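Local coordinates for esterase family protein (Staphylococcus aureus, PDB 7L0A) that probably hydrolyses S-formylglutathione to formate and glutathione, acting as a serine esterase of the alpha/beta-hydrolase clan, at residues Asp221-Leu226 and Val231-Glu236. Sequence-based numbering, arbitrary orientation.
Sequences DFIDYL and VPYQFE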
# COMPACT_ATOMS: atom_id res chain seq x y z
N ASP B 221 -21.22 -31.60 9.64
CA ASP B 221 -22.64 -31.46 9.31
C ASP B 221 -22.82 -30.64 8.04
O ASP B 221 -23.68 -30.95 7.19
CB ASP B 221 -23.39 -30.81 10.46
CG ASP B 221 -23.56 -31.73 11.65
OD1 ASP B 221 -23.29 -32.95 11.52
OD2 ASP B 221 -23.96 -31.22 12.71
N PHE B 222 -22.04 -29.58 7.90
CA PHE B 222 -22.15 -28.73 6.72
C PHE B 222 -21.76 -29.48 5.46
O PHE B 222 -22.47 -29.41 4.45
CB PHE B 222 -21.28 -27.49 6.88
CG PHE B 222 -21.49 -26.45 5.82
CD1 PHE B 222 -22.64 -25.67 5.82
CD2 PHE B 222 -20.56 -26.29 4.80
CE1 PHE B 222 -22.86 -24.72 4.83
CE2 PHE B 222 -20.78 -25.33 3.83
CZ PHE B 222 -21.92 -24.56 3.82
N ILE B 223 -20.62 -30.18 5.48
CA ILE B 223 -20.22 -30.88 4.26
C ILE B 223 -21.16 -32.03 3.95
O ILE B 223 -21.34 -32.40 2.78
CB ILE B 223 -18.76 -31.37 4.31
CG1 ILE B 223 -18.54 -32.41 5.39
CG2 ILE B 223 -17.85 -30.18 4.52
CD1 ILE B 223 -17.11 -32.96 5.42
N ASP B 224 -21.74 -32.66 4.96
CA ASP B 224 -22.76 -33.67 4.72
C ASP B 224 -23.96 -33.09 3.98
O ASP B 224 -24.50 -33.71 3.05
CB ASP B 224 -23.18 -34.27 6.06
CG ASP B 224 -22.21 -35.32 6.57
OD1 ASP B 224 -21.25 -35.65 5.85
OD2 ASP B 224 -22.39 -35.80 7.72
N TYR B 225 -24.39 -31.89 4.36
CA TYR B 225 -25.45 -31.23 3.62
C TYR B 225 -25.02 -30.88 2.20
O TYR B 225 -25.76 -31.12 1.24
CB TYR B 225 -25.96 -29.99 4.39
CG TYR B 225 -27.19 -29.37 3.74
CD1 TYR B 225 -28.35 -30.11 3.58
CD2 TYR B 225 -27.19 -28.06 3.26
CE1 TYR B 225 -29.48 -29.56 2.97
CE2 TYR B 225 -28.30 -27.51 2.64
CZ TYR B 225 -29.45 -28.27 2.50
OH TYR B 225 -30.56 -27.71 1.89
N LEU B 226 -23.81 -30.32 2.03
CA LEU B 226 -23.29 -30.11 0.68
C LEU B 226 -23.41 -31.38 -0.17
O LEU B 226 -23.84 -31.33 -1.34
CB LEU B 226 -21.83 -29.67 0.72
CG LEU B 226 -21.56 -28.29 1.28
CD1 LEU B 226 -20.02 -28.05 1.23
CD2 LEU B 226 -22.27 -27.23 0.50
N VAL B 231 -23.55 -30.19 -4.10
CA VAL B 231 -22.62 -29.09 -4.29
C VAL B 231 -21.21 -29.65 -4.17
O VAL B 231 -20.90 -30.25 -3.13
CB VAL B 231 -22.86 -27.97 -3.28
CG1 VAL B 231 -21.80 -26.89 -3.40
CG2 VAL B 231 -24.24 -27.36 -3.49
N PRO B 232 -20.36 -29.50 -5.17
CA PRO B 232 -19.03 -30.12 -5.09
C PRO B 232 -18.14 -29.41 -4.08
O PRO B 232 -18.22 -28.20 -3.86
CB PRO B 232 -18.50 -30.01 -6.52
CG PRO B 232 -19.25 -28.92 -7.15
CD PRO B 232 -20.62 -28.87 -6.48
N TYR B 233 -17.27 -30.21 -3.44
CA TYR B 233 -16.29 -29.65 -2.54
C TYR B 233 -15.19 -30.67 -2.30
O TYR B 233 -15.36 -31.87 -2.59
CB TYR B 233 -16.91 -29.26 -1.19
CG TYR B 233 -17.41 -30.49 -0.45
CD1 TYR B 233 -18.65 -31.03 -0.72
CD2 TYR B 233 -16.61 -31.14 0.50
CE1 TYR B 233 -19.09 -32.15 -0.08
CE2 TYR B 233 -17.06 -32.27 1.14
CZ TYR B 233 -18.31 -32.77 0.84
OH TYR B 233 -18.79 -33.91 1.48
N GLN B 234 -14.09 -30.19 -1.76
CA GLN B 234 -13.06 -31.02 -1.15
C GLN B 234 -13.00 -30.70 0.33
O GLN B 234 -13.05 -29.53 0.71
CB GLN B 234 -11.69 -30.77 -1.78
CG GLN B 234 -11.62 -31.25 -3.20
CD GLN B 234 -10.36 -30.81 -3.89
OE1 GLN B 234 -10.40 -29.98 -4.80
NE2 GLN B 234 -9.22 -31.33 -3.44
N PHE B 235 -12.90 -31.74 1.15
CA PHE B 235 -12.72 -31.56 2.59
C PHE B 235 -11.45 -32.23 3.06
O PHE B 235 -11.20 -33.39 2.74
CB PHE B 235 -13.90 -32.14 3.36
CG PHE B 235 -13.79 -31.97 4.85
CD1 PHE B 235 -14.02 -30.75 5.43
CD2 PHE B 235 -13.51 -33.05 5.66
CE1 PHE B 235 -13.96 -30.59 6.82
CE2 PHE B 235 -13.46 -32.89 7.04
CZ PHE B 235 -13.68 -31.66 7.62
N GLU B 236 -10.65 -31.50 3.84
CA GLU B 236 -9.39 -32.02 4.36
C GLU B 236 -9.37 -31.78 5.86
O GLU B 236 -9.62 -30.67 6.32
CB GLU B 236 -8.20 -31.38 3.64
CG GLU B 236 -8.13 -31.88 2.21
CD GLU B 236 -7.02 -31.31 1.37
OE1 GLU B 236 -6.02 -30.81 1.93
OE2 GLU B 236 -7.14 -31.38 0.13
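The carbonyl oxygen of Leu-226 accepts a hydrogen bond from the backbone nitrogen of Val-231, with N to O at 3.0 Å and an N-H...O angle of 162°. This near-straight bond ties the last turn of helix 216-228 to the chain that leads into the following strand, and the side chains of the same two residues also meet, CD2 of Leu-226 lying 3.9 Å from CB of Val-231.

Beyond the bond, Tyr-233 lies against the helix between Ile-223 and Leu-226, one turn apart. Its CD1 sits 3.7 Å from CB of Leu-226, while CE2 meets CB of Ile-223 at the same separation. Because CG stands between the backbone N and the carbonyl carbon (chi1 65°), the ring is carried across the helix, slanting toward its earlier turn, and its phenol oxygen ends near the backbone of Ile-223. That hydroxyl is hydrogen-bonded to OG of Ser-227, which gives the polar end of the ring a partner on the helix itself.

Two residues on, Phe-235 meets the end of the longer branch of Ile-223. CD1 of that branch rests over one face of the ring, 3.6 Å from its centroid and 18° off the normal, a CH-pi contact in which the two side chains cross at about a right angle. CG2, the shorter branch, fits beside both aromatic residues.

The contact closes a beta-alpha-beta unit of the alpha/beta-hydrolase fold: helix 216-228 packs on strand 234-238, the outermost strand on its side of the sheet within the chain, which pairs in parallel with strand 204-210. There Ile-207 touches both Leu-226 and Phe-235, and Leu-192 and Val-196 of helix 188-197 touch Leu-226 and Val-231, respectively.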